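Local coordinates for TRAS1 ORF2p (PDB 1WDU), which supplies the N-terminal endonuclease domain of a telomere-specific non-LTR retrotransposon of Bombyx mori, and probably cuts DNA at its telomeric target, at residues L23-Q28 with A35-E40; S73-Q76 with T80-A83; P98-N103 with E141-P146; G182-N187 with D215-I220; Q204-V209 with D221-D226. The protein carries 1 engineered substitution. All blocks are in the same frame, centred on the assembly; numbering follows the deposited sequence.

Interaction 1: L23-Q28 with A35-E40; sequences LQANLQ and AELAIE
L37 of helix 31-44 lowers its side chain onto L23, A25 and L27, the residues of the strand end and following turn whose side chains face the helix. Its CG is anti to the backbone N (chi1 -163°), which aims the branch at the sheet. From CB the chain first meets L27: L37 CG stands 4.3 Å from L27 CD1. Of the two methyls, CD2 does most of the touching. L37 CD2 lies 4.0 Å from L23 CD1, the two side chains running antiparallel alongside each other, and 4.3 Å from A25 CB, whose small size lets the methyl settle over the strand. One helical turn on, L23 CD1 also brushes the backbone of E40, 4.3 Å from E40 C, while the E40 carboxylate leads off the contact. The interface is apolar and almost wholly buried, with L37 reaching A49 of strand 48-52 as well. Where the strand stops, N26 OD1 accepts from Q28 N at 2.9 Å, an Asx turn. Strand and helix segments run nearly antiparallel, 171° between their directions, as expected for the first strand and crossover helix of the beta-alpha-beta unit 20-26, 31-44, 48-52.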
# COMPACT_ATOMS: atom_id res chain seq x y z
N LEU A 23 1.65 -5.49 5.86
CA LEU A 23 1.51 -6.34 4.67
C LEU A 23 0.94 -5.50 3.51
O LEU A 23 0.04 -4.70 3.71
CB LEU A 23 0.56 -7.52 4.95
CG LEU A 23 0.86 -8.44 6.14
CD1 LEU A 23 -0.21 -9.52 6.20
CD2 LEU A 23 2.25 -9.08 5.99
N GLN A 24 1.47 -5.68 2.31
CA GLN A 24 0.96 -4.96 1.14
C GLN A 24 0.60 -6.01 0.10
O GLN A 24 1.45 -6.79 -0.31
CB GLN A 24 2.01 -4.00 0.57
CG GLN A 24 1.47 -3.13 -0.59
CD GLN A 24 2.52 -2.19 -1.16
OE1 GLN A 24 3.15 -1.43 -0.42
NE2 GLN A 24 2.72 -2.23 -2.48
N ALA A 25 -0.65 -6.03 -0.35
CA ALA A 25 -1.06 -7.02 -1.33
C ALA A 25 -2.30 -6.69 -2.15
O ALA A 25 -3.27 -6.13 -1.63
CB ALA A 25 -1.27 -8.37 -0.64
N ASN A 26 -2.23 -7.04 -3.42
CA ASN A 26 -3.33 -6.86 -4.35
C ASN A 26 -3.97 -8.24 -4.45
O ASN A 26 -3.43 -9.14 -5.06
CB ASN A 26 -2.83 -6.43 -5.73
CG ASN A 26 -3.96 -6.30 -6.74
OD1 ASN A 26 -5.03 -6.89 -6.57
ND2 ASN A 26 -3.72 -5.55 -7.81
N LEU A 27 -5.13 -8.37 -3.82
CA LEU A 27 -5.88 -9.62 -3.76
C LEU A 27 -6.63 -10.00 -5.03
O LEU A 27 -7.06 -11.15 -5.18
CB LEU A 27 -6.87 -9.54 -2.60
CG LEU A 27 -6.32 -9.80 -1.20
CD1 LEU A 27 -4.82 -9.59 -1.15
CD2 LEU A 27 -7.05 -8.90 -0.21
N GLN A 28 -6.81 -9.03 -5.92
CA GLN A 28 -7.53 -9.25 -7.18
C GLN A 28 -8.96 -9.75 -7.04
O GLN A 28 -9.46 -10.46 -7.91
CB GLN A 28 -6.73 -10.20 -8.08
CG GLN A 28 -5.52 -9.53 -8.73
CD GLN A 28 -4.92 -10.34 -9.86
OE1 GLN A 28 -4.15 -9.82 -10.67
NE2 GLN A 28 -5.26 -11.62 -9.92
N ALA A 35 -8.41 -14.82 2.21
CA ALA A 35 -8.35 -15.80 3.28
C ALA A 35 -6.86 -15.98 3.58
O ALA A 35 -6.44 -15.97 4.74
CB ALA A 35 -8.96 -17.12 2.81
N GLU A 36 -6.07 -16.12 2.52
CA GLU A 36 -4.63 -16.27 2.65
C GLU A 36 -4.05 -15.06 3.36
O GLU A 36 -3.19 -15.19 4.23
CB GLU A 36 -3.98 -16.40 1.27
CG GLU A 36 -4.30 -17.68 0.54
CD GLU A 36 -3.86 -17.63 -0.92
OE1 GLU A 36 -4.65 -17.13 -1.76
OE2 GLU A 36 -2.73 -18.06 -1.22
N LEU A 37 -4.52 -13.87 2.98
CA LEU A 37 -4.05 -12.63 3.59
C LEU A 37 -4.30 -12.70 5.11
O LEU A 37 -3.39 -12.41 5.89
CB LEU A 37 -4.77 -11.44 2.95
CG LEU A 37 -4.23 -10.01 3.10
CD1 LEU A 37 -4.77 -9.38 4.36
CD2 LEU A 37 -2.69 -10.04 3.09
N ALA A 38 -5.51 -13.08 5.51
CA ALA A 38 -5.85 -13.22 6.93
C ALA A 38 -4.90 -14.19 7.64
O ALA A 38 -4.39 -13.90 8.72
CB ALA A 38 -7.29 -13.71 7.08
N ILE A 39 -4.65 -15.33 7.00
CA ILE A 39 -3.76 -16.35 7.54
C ILE A 39 -2.34 -15.85 7.73
O ILE A 39 -1.71 -16.14 8.76
CB ILE A 39 -3.77 -17.62 6.64
CG1 ILE A 39 -5.11 -18.35 6.79
CG2 ILE A 39 -2.61 -18.55 7.00
CD1 ILE A 39 -5.28 -19.50 5.84
N GLU A 40 -1.83 -15.11 6.75
CA GLU A 40 -0.48 -14.55 6.80
C GLU A 40 -0.34 -13.50 7.89
O GLU A 40 0.70 -13.41 8.56
CB GLU A 40 -0.12 -13.92 5.46
CG GLU A 40 -0.02 -14.91 4.30
CD GLU A 40 1.15 -15.88 4.45
OE1 GLU A 40 1.06 -16.80 5.29
OE2 GLU A 40 2.14 -15.71 3.71

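Interaction 2: S73-Q76 with T80-A83; sequences STAQ and TVKA
The flat carboxamide of Q76 has the aliphatic end of K82 over one face, with K82 CE 4.1 Å from Q76 CD and the two chains crossing at about a right angle; the bend of the glutamine at chi2 (-60°) brings the amide there. The stem of Q76 packs on the side chain of T80, with Q76 CG 3.6 Å from T80 CG2. Q76 NE2 gives a weak bond to T74 O and a stronger one to N103, while K82 NZ reaches past the contact to a salt bridge with E125. The second flat group is the peptide carbonyl of A83, gripped by two donors of one residue. S73 OG donates to A83 O at 3.0 Å, in the carbonyl plane and on a lone pair; S73 N donates to the same oxygen from 24° out of that plane. With chi1 at 57°, OG sits between the backbone N and the carbonyl carbon, where it can share the acceptor. At the far end Q76 N binds T80 O at 3.0 Å, and between these clasps a water donates to S73 OG and accepts from K82 N. The two stretches thus extend the antiparallel connection of strands 69-72 and 83-87. With an alanine at S73, A83 O would probably lose its in-plane donor and the water one of its acceptors. Directional bonds from the backbone, the serine hydroxyl and the water join the two arms, consistent with a set alignment.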
# COMPACT_ATOMS: atom_id res chain seq x y z
N SER A 73 -11.99 2.39 0.49
CA SER A 73 -12.06 3.52 -0.40
C SER A 73 -13.52 3.55 -0.87
O SER A 73 -14.26 2.58 -0.68
CB SER A 73 -11.13 3.30 -1.59
OG SER A 73 -11.44 2.09 -2.26
N THR A 74 -13.93 4.66 -1.46
CA THR A 74 -15.30 4.81 -1.94
C THR A 74 -15.76 3.63 -2.78
O THR A 74 -15.13 3.28 -3.78
CB THR A 74 -15.43 6.08 -2.79
OG1 THR A 74 -14.84 7.18 -2.09
CG2 THR A 74 -16.91 6.38 -3.05
N ALA A 75 -16.87 3.01 -2.36
CA ALA A 75 -17.41 1.86 -3.07
C ALA A 75 -18.11 2.26 -4.36
O ALA A 75 -18.66 3.36 -4.47
CB ALA A 75 -18.38 1.10 -2.17
N GLN A 76 -18.10 1.35 -5.33
CA GLN A 76 -18.73 1.58 -6.63
C GLN A 76 -20.15 1.02 -6.58
O GLN A 76 -20.51 0.29 -5.65
CB GLN A 76 -17.93 0.88 -7.73
CG GLN A 76 -16.43 1.07 -7.65
CD GLN A 76 -16.01 2.52 -7.72
OE1 GLN A 76 -16.20 3.18 -8.74
NE2 GLN A 76 -15.45 3.03 -6.63
N THR A 80 -17.93 -2.61 -5.60
CA THR A 80 -16.49 -2.72 -5.81
C THR A 80 -15.62 -1.71 -5.05
O THR A 80 -15.79 -0.50 -5.17
CB THR A 80 -16.13 -2.63 -7.32
OG1 THR A 80 -16.25 -3.93 -7.90
CG2 THR A 80 -14.71 -2.12 -7.54
N VAL A 81 -14.69 -2.25 -4.26
CA VAL A 81 -13.76 -1.45 -3.48
C VAL A 81 -12.38 -1.75 -4.06
O VAL A 81 -11.96 -2.91 -4.11
CB VAL A 81 -13.81 -1.84 -1.99
CG1 VAL A 81 -12.81 -1.02 -1.21
CG2 VAL A 81 -15.23 -1.62 -1.45
N LYS A 82 -11.69 -0.72 -4.51
CA LYS A 82 -10.38 -0.91 -5.11
C LYS A 82 -9.22 -0.89 -4.12
O LYS A 82 -8.18 -1.47 -4.38
CB LYS A 82 -10.17 0.14 -6.21
CG LYS A 82 -11.33 0.15 -7.19
CD LYS A 82 -11.14 1.16 -8.30
CE LYS A 82 -12.38 1.23 -9.19
NZ LYS A 82 -12.24 2.30 -10.20
N ALA A 83 -9.42 -0.23 -2.98
CA ALA A 83 -8.37 -0.15 -1.97
C ALA A 83 -8.92 -0.14 -0.55
O ALA A 83 -10.03 0.32 -0.29
CB ALA A 83 -7.53 1.08 -2.20
O HOH W 1 -13.03 2.10 -4.51

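Interaction 3: P98-N103 with E141-P146; sequences PQLTTN and ERKMGP
The turn that presents L100 to K143 and M144 is tied at P98 O, which T101 grips twice: T101 OG1 donates to P98 O at 3.1 Å, from 35° out of the carbonyl plane, and T101 N adds a weak backbone bond. The turn is also fastened to helix 131-142, since R139 donates to the carbonyl of Q99 and T102 OG1 bonds to Q136. From it L100 projects towards the residues that follow that helix and parts its two methyls between them. L100 CD1 lies 3.8 Å from M144 SD, and L100 CD2 lies 3.9 Å from K143 CD. In the fold this joins the connection between the antiparallel strands 93-96 and 105-111 to the C-terminal end of the helix, where K143 is the first residue to leave helical backbone angles. K143 is extended throughout, its CG anti to the backbone N (chi1 -172°), which carries the aliphatic stem across L100 and brings K143 NZ to 4.3 Å from Q99 CB. M144 does the reverse, bending at chi2 (59°) to turn its sulfur in towards the leucine. On the inner side L100 packs on V107 of strand 105-111, and M144 on Y97.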
# COMPACT_ATOMS: atom_id res chain seq x y z
N PRO A 98 -12.03 10.94 5.76
CA PRO A 98 -13.04 10.85 4.69
C PRO A 98 -12.76 11.82 3.54
O PRO A 98 -12.99 11.49 2.38
CB PRO A 98 -14.34 11.18 5.41
CG PRO A 98 -14.09 10.71 6.82
CD PRO A 98 -12.67 11.17 7.07
N GLN A 99 -12.26 13.00 3.86
CA GLN A 99 -11.96 14.01 2.84
C GLN A 99 -10.85 13.58 1.88
O GLN A 99 -10.82 14.03 0.73
CB GLN A 99 -11.55 15.34 3.50
CG GLN A 99 -12.67 16.03 4.25
CD GLN A 99 -13.85 16.38 3.34
OE1 GLN A 99 -13.73 17.21 2.43
NE2 GLN A 99 -14.99 15.74 3.58
N LEU A 100 -9.95 12.73 2.34
CA LEU A 100 -8.83 12.31 1.50
C LEU A 100 -9.07 11.01 0.77
O LEU A 100 -8.42 10.72 -0.24
CB LEU A 100 -7.57 12.19 2.34
CG LEU A 100 -7.18 13.47 3.08
CD1 LEU A 100 -6.01 13.20 4.01
CD2 LEU A 100 -6.84 14.56 2.06
N THR A 101 -10.01 10.22 1.27
CA THR A 101 -10.31 8.93 0.67
C THR A 101 -11.18 9.07 -0.57
O THR A 101 -12.13 9.86 -0.58
CB THR A 101 -11.00 8.00 1.69
OG1 THR A 101 -12.31 8.51 1.98
CG2 THR A 101 -10.18 7.93 2.97
N THR A 102 -10.85 8.31 -1.60
CA THR A 102 -11.59 8.33 -2.86
C THR A 102 -11.90 6.91 -3.30
O THR A 102 -11.85 5.96 -2.51
CB THR A 102 -10.76 8.99 -3.97
OG1 THR A 102 -9.65 8.14 -4.30
CG2 THR A 102 -10.24 10.36 -3.52
N ASN A 103 -12.21 6.76 -4.59
CA ASN A 103 -12.52 5.46 -5.16
C ASN A 103 -11.24 4.68 -5.46
O ASN A 103 -11.29 3.49 -5.76
CB ASN A 103 -13.32 5.62 -6.45
CG ASN A 103 -14.68 6.28 -6.23
OD1 ASN A 103 -15.72 5.70 -6.55
ND2 ASN A 103 -14.67 7.50 -5.69
N GLU A 141 -0.53 14.66 0.30
CA GLU A 141 0.74 15.17 0.81
C GLU A 141 0.67 16.58 1.40
O GLU A 141 1.18 16.82 2.50
CB GLU A 141 1.78 15.11 -0.32
CG GLU A 141 3.23 14.91 0.13
CD GLU A 141 3.91 16.19 0.57
OE1 GLU A 141 5.08 16.11 1.01
OE2 GLU A 141 3.29 17.26 0.48
N ARG A 142 0.04 17.52 0.70
CA ARG A 142 -0.05 18.89 1.19
C ARG A 142 -1.04 19.07 2.33
O ARG A 142 -0.74 19.71 3.33
CB ARG A 142 -0.40 19.86 0.05
CG ARG A 142 -1.86 19.85 -0.38
CD ARG A 142 -2.16 21.00 -1.33
NE ARG A 142 -3.44 21.64 -1.03
CZ ARG A 142 -4.64 21.08 -1.24
NH1 ARG A 142 -4.73 19.87 -1.75
NH2 ARG A 142 -5.74 21.74 -0.90
N LYS A 143 -2.22 18.49 2.17
CA LYS A 143 -3.28 18.59 3.16
C LYS A 143 -3.04 17.65 4.34
O LYS A 143 -3.91 17.48 5.19
CB LYS A 143 -4.62 18.27 2.50
CG LYS A 143 -5.84 18.52 3.35
CD LYS A 143 -7.10 18.46 2.50
CE LYS A 143 -8.33 18.87 3.30
NZ LYS A 143 -9.55 18.95 2.46
N MET A 144 -1.85 17.06 4.40
CA MET A 144 -1.55 16.12 5.48
C MET A 144 -0.14 16.26 6.04
O MET A 144 0.34 15.38 6.76
CB MET A 144 -1.77 14.69 4.97
CG MET A 144 -2.15 13.68 6.02
SD MET A 144 -3.68 14.16 6.84
CE MET A 144 -3.03 14.50 8.50
N GLY A 145 0.53 17.36 5.71
CA GLY A 145 1.89 17.57 6.19
C GLY A 145 2.93 16.83 5.37
O GLY A 145 2.61 15.82 4.74
N PRO A 146 4.18 17.32 5.36
CA PRO A 146 5.30 16.71 4.62
C PRO A 146 6.08 15.67 5.40
O PRO A 146 7.23 15.35 5.06
CB PRO A 146 6.16 17.92 4.28
CG PRO A 146 6.05 18.71 5.55
CD PRO A 146 4.56 18.65 5.86

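Interaction 4: G182-N187 with D215-I220; sequences GLHILN and DMLDLI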
# COMPACT_ATOMS: atom_id res chain seq x y z
N GLY A 182 9.16 14.89 -2.47
CA GLY A 182 10.20 14.41 -1.58
C GLY A 182 9.92 13.00 -1.08
O GLY A 182 10.43 12.58 -0.04
N LEU A 183 9.10 12.26 -1.82
CA LEU A 183 8.75 10.89 -1.47
C LEU A 183 9.86 9.94 -1.92
O LEU A 183 10.38 10.06 -3.03
CB LEU A 183 7.40 10.51 -2.10
CG LEU A 183 6.23 11.37 -1.60
CD1 LEU A 183 4.95 11.01 -2.34
CD2 LEU A 183 6.05 11.16 -0.10
N HIS A 184 10.20 8.99 -1.06
CA HIS A 184 11.28 8.05 -1.36
C HIS A 184 10.82 6.61 -1.48
O HIS A 184 10.06 6.12 -0.65
CB HIS A 184 12.35 8.17 -0.28
CG HIS A 184 12.86 9.57 -0.12
ND1 HIS A 184 13.87 10.09 -0.91
CD2 HIS A 184 12.47 10.57 0.69
CE1 HIS A 184 14.07 11.35 -0.58
NE2 HIS A 184 13.23 11.67 0.39
N ILE A 185 11.29 5.95 -2.53
CA ILE A 185 10.95 4.57 -2.82
C ILE A 185 11.51 3.61 -1.78
O ILE A 185 12.66 3.73 -1.37
CB ILE A 185 11.46 4.16 -4.21
CG1 ILE A 185 10.80 5.05 -5.27
CG2 ILE A 185 11.15 2.70 -4.48
CD1 ILE A 185 11.42 4.93 -6.64
N LEU A 186 10.68 2.66 -1.38
CA LEU A 186 11.06 1.66 -0.39
C LEU A 186 11.38 0.33 -1.07
O LEU A 186 12.11 -0.49 -0.52
CB LEU A 186 9.93 1.47 0.63
CG LEU A 186 9.85 2.59 1.68
CD1 LEU A 186 8.52 2.56 2.43
CD2 LEU A 186 11.02 2.42 2.65
N ASN A 187 10.83 0.12 -2.26
CA ASN A 187 11.07 -1.13 -2.99
C ASN A 187 12.54 -1.50 -3.07
O ASN A 187 13.43 -0.65 -2.95
CB ASN A 187 10.51 -1.03 -4.41
CG ASN A 187 9.01 -1.15 -4.44
OD1 ASN A 187 8.29 -0.44 -3.73
ND2 ASN A 187 8.52 -2.06 -5.28
N ASP A 215 11.51 11.46 6.44
CA ASP A 215 11.55 11.14 7.86
C ASP A 215 11.18 9.70 8.21
O ASP A 215 11.52 9.22 9.29
CB ASP A 215 10.64 12.11 8.64
CG ASP A 215 9.16 11.80 8.45
OD1 ASP A 215 8.62 10.94 9.19
OD2 ASP A 215 8.52 12.41 7.57
N MET A 216 10.49 9.01 7.32
CA MET A 216 10.10 7.63 7.59
C MET A 216 11.26 6.67 7.45
O MET A 216 11.30 5.62 8.10
CB MET A 216 8.93 7.21 6.70
CG MET A 216 7.62 7.84 7.13
SD MET A 216 7.35 7.63 8.91
CE MET A 216 7.25 5.82 9.01
N LEU A 217 12.20 7.00 6.57
CA LEU A 217 13.38 6.16 6.43
C LEU A 217 14.00 6.29 7.82
O LEU A 217 14.04 7.39 8.37
CB LEU A 217 14.32 6.74 5.37
CG LEU A 217 14.06 6.42 3.90
CD1 LEU A 217 12.60 6.60 3.56
CD2 LEU A 217 14.92 7.32 3.03
N ASP A 218 14.47 5.18 8.38
CA ASP A 218 15.07 5.12 9.73
C ASP A 218 14.06 4.49 10.69
O ASP A 218 14.41 4.10 11.80
CB ASP A 218 15.44 6.51 10.27
CG ASP A 218 16.76 7.03 9.71
OD1 ASP A 218 17.23 8.08 10.20
OD2 ASP A 218 17.31 6.39 8.79
N LEU A 219 12.81 4.42 10.23
CA LEU A 219 11.73 3.81 11.01
C LEU A 219 11.20 2.59 10.26
O LEU A 219 10.36 1.86 10.78
CB LEU A 219 10.59 4.81 11.20
CG LEU A 219 10.64 5.79 12.38
CD1 LEU A 219 12.02 6.40 12.53
CD2 LEU A 219 9.59 6.87 12.15
N ILE A 220 11.71 2.38 9.05
CA ILE A 220 11.25 1.26 8.23
C ILE A 220 12.38 0.35 7.77
O ILE A 220 13.44 0.81 7.37
CB ILE A 220 10.51 1.80 6.97
CG1 ILE A 220 9.22 2.50 7.39
CG2 ILE A 220 10.23 0.67 5.99
CD1 ILE A 220 8.48 3.17 6.26
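An apolar pair, L186 with I220, and a lighter touch of L217 on H184 make a surface contact between the short strand 184-185 with its continuation and the loop that leads from strand 204-212 to strand 220-225. That loop passes from one beta sheet of the sandwich to the other, so the contact lies where the chain changes sheets. L186 and I220 meet branch against branch, their side chains crossing at about a right angle. L186 CD2 is 3.9 Å from I220 CG2, and L186 CD1 is equally far from I220 CD1. The isoleucine can offer both because CG1 is anti to its carbonyl carbon (chi1 -66°), which leaves CG2 anti to the backbone N. Nearby, L217 CD1 rests 4.2 Å from H184 CB, while L217 CD2 approaches the imidazole obliquely. Within the loop L219 N donates to M216 O at 2.9 Å. On the other segment, backbone bonds from H184 to C212 and from L186 to T210 keep the short strand in its sheet, and I220 packs further on I150. No hydrogen bond spans the two segments: methyl and methylene groups, with the imidazole beside them, meet by dispersion and by shielding one another from water, so the attraction is not directional.

Interaction 5: Q204-V209 with D221-D226; sequences QSRVDV and DGWRVD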
# COMPACT_ATOMS: atom_id res chain seq x y z
N GLN A 204 5.97 -11.76 -16.08
CA GLN A 204 6.26 -11.20 -14.76
C GLN A 204 6.54 -9.70 -14.84
O GLN A 204 6.97 -9.19 -15.87
CB GLN A 204 7.47 -11.92 -14.15
CG GLN A 204 7.33 -13.43 -14.09
CD GLN A 204 8.45 -14.10 -13.31
OE1 GLN A 204 9.63 -13.92 -13.63
NE2 GLN A 204 8.09 -14.86 -12.28
N SER A 205 6.28 -9.00 -13.73
CA SER A 205 6.50 -7.56 -13.68
C SER A 205 6.48 -7.03 -12.25
O SER A 205 6.07 -7.72 -11.32
CB SER A 205 5.41 -6.83 -14.48
OG SER A 205 4.15 -6.95 -13.85
N ARG A 206 6.93 -5.79 -12.09
CA ARG A 206 6.94 -5.14 -10.78
C ARG A 206 6.21 -3.81 -10.97
O ARG A 206 6.80 -2.83 -11.43
CB ARG A 206 8.38 -4.89 -10.29
CG ARG A 206 9.05 -6.11 -9.65
CD ARG A 206 10.54 -5.88 -9.35
NE ARG A 206 10.81 -4.93 -8.27
CZ ARG A 206 10.94 -5.25 -6.98
NH1 ARG A 206 10.82 -6.52 -6.58
NH2 ARG A 206 11.20 -4.31 -6.08
N VAL A 207 4.93 -3.80 -10.63
CA VAL A 207 4.12 -2.59 -10.78
C VAL A 207 3.61 -2.07 -9.44
O VAL A 207 2.93 -1.04 -9.38
CB VAL A 207 2.92 -2.84 -11.74
CG1 VAL A 207 3.44 -3.15 -13.14
CG2 VAL A 207 2.06 -3.99 -11.24
N ASP A 208 3.95 -2.77 -8.36
CA ASP A 208 3.55 -2.35 -7.02
C ASP A 208 4.65 -1.50 -6.39
O ASP A 208 5.83 -1.87 -6.40
CB ASP A 208 3.28 -3.58 -6.14
CG ASP A 208 2.16 -4.45 -6.69
OD1 ASP A 208 2.46 -5.40 -7.45
OD2 ASP A 208 0.97 -4.17 -6.38
N VAL A 209 4.28 -0.36 -5.83
CA VAL A 209 5.27 0.53 -5.23
C VAL A 209 4.91 0.93 -3.81
O VAL A 209 3.72 1.01 -3.45
CB VAL A 209 5.46 1.85 -6.07
CG1 VAL A 209 6.83 2.45 -5.80
CG2 VAL A 209 5.31 1.56 -7.56
N ASP A 221 12.14 -0.96 7.83
CA ASP A 221 13.15 -1.92 7.38
C ASP A 221 12.53 -3.27 7.07
O ASP A 221 11.36 -3.51 7.36
CB ASP A 221 14.26 -2.07 8.44
CG ASP A 221 13.78 -2.76 9.71
OD1 ASP A 221 13.57 -3.99 9.68
OD2 ASP A 221 13.64 -2.08 10.75
N GLY A 222 13.32 -4.15 6.45
CA GLY A 222 12.83 -5.47 6.12
C GLY A 222 11.92 -5.55 4.91
O GLY A 222 11.23 -6.56 4.73
N TRP A 223 11.91 -4.52 4.07
CA TRP A 223 11.06 -4.52 2.89
C TRP A 223 11.43 -5.69 2.00
O TRP A 223 12.56 -5.79 1.53
CB TRP A 223 11.20 -3.23 2.08
CG TRP A 223 10.08 -3.04 1.08
CD1 TRP A 223 8.96 -2.27 1.25
CD2 TRP A 223 9.94 -3.68 -0.20
NE1 TRP A 223 8.13 -2.39 0.16
CE2 TRP A 223 8.71 -3.24 -0.74
CE3 TRP A 223 10.73 -4.57 -0.94
CZ2 TRP A 223 8.24 -3.68 -2.00
CZ3 TRP A 223 10.27 -5.00 -2.19
CH2 TRP A 223 9.03 -4.55 -2.70
N ARG A 224 10.48 -6.58 1.76
CA ARG A 224 10.73 -7.73 0.92
C ARG A 224 9.43 -8.19 0.29
O ARG A 224 8.35 -7.79 0.72
CB ARG A 224 11.35 -8.89 1.74
CG ARG A 224 10.60 -9.21 3.02
CD ARG A 224 10.95 -10.59 3.58
NE ARG A 224 10.20 -10.87 4.81
CZ ARG A 224 10.02 -12.09 5.33
NH1 ARG A 224 10.53 -13.17 4.73
NH2 ARG A 224 9.32 -12.23 6.45
N VAL A 225 9.56 -9.04 -0.72
CA VAL A 225 8.41 -9.58 -1.43
C VAL A 225 8.19 -11.04 -1.07
O VAL A 225 9.04 -11.88 -1.33
CB VAL A 225 8.60 -9.50 -2.97
CG1 VAL A 225 7.41 -10.13 -3.67
CG2 VAL A 225 8.78 -8.06 -3.40
N ASP A 226 7.05 -11.34 -0.45
CA ASP A 226 6.73 -12.71 -0.11
C ASP A 226 6.51 -13.45 -1.42
O ASP A 226 5.51 -13.22 -2.10
CB ASP A 226 5.45 -12.79 0.72
CG ASP A 226 5.70 -12.62 2.19
OD1 ASP A 226 6.36 -11.63 2.57
OD2 ASP A 226 5.23 -13.48 2.97
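R206 points its guanidinium group at W223 and V225, bridging the two beta sheets of the alpha/beta sandwich: R206 sits at the break in strand 204-212 of one sheet, while W223 and V225 belong to an edge strand, 220-225, of the other. The close-packed part is the arginine tip. R206 NH2 lies 4.0 Å from W223 CH2 and 4.1 Å from W223 CZ3, at the six-membered end of the indole, with the guanidinium and ring planes 66° apart, so the two groups are far from stacked. A bend at chi3 (70°) turns the guanidinium group out of the line of the stem, and W223, with CG anti to the backbone N (chi1 -164°), comes to it from the opposite direction. The charged group is buried, and backbone carbonyls meet its N-H groups: NH1 donates to V191 O and NE to W162 O, while NH2 has a weak bond to E188 O. The tryptophan packs beside M237 and N187. The contact is loose elsewhere, burying just 99 Å² in all. G222 and R224, the neighbours of W223 in sequence, are exposed to solvent. V225 touches less than the indole does, crossing the arginine obliquely through a single methyl, V225 CG2, 4.1 Å from R206 NH1.

Overall arrangement
Along the chain interactions 1, 2 and 3 follow in series, whereas interactions 4 and 5 have alternating segments. Interaction 1 and interaction 5, centres about 14 Å apart, both reach the six-stranded sheet, through strands 20-26 and 220-225. Interactions 4 and 5, also about 14 Å apart, share the other sheet as well and are joined by N187, whose ND2 bonds to D208 O. At another end of the molecule interactions 2 and 3 meet directly, T74 N with T102 O and Q76 NE2 with N103 OD1, linking loops from the two sheets. Interactions 2 and 4 lie about 27 Å apart, centre to centre, on opposite sides of the chain's centre. Contacts between the sheets thus occur at well-separated places in this endonuclease sandwich.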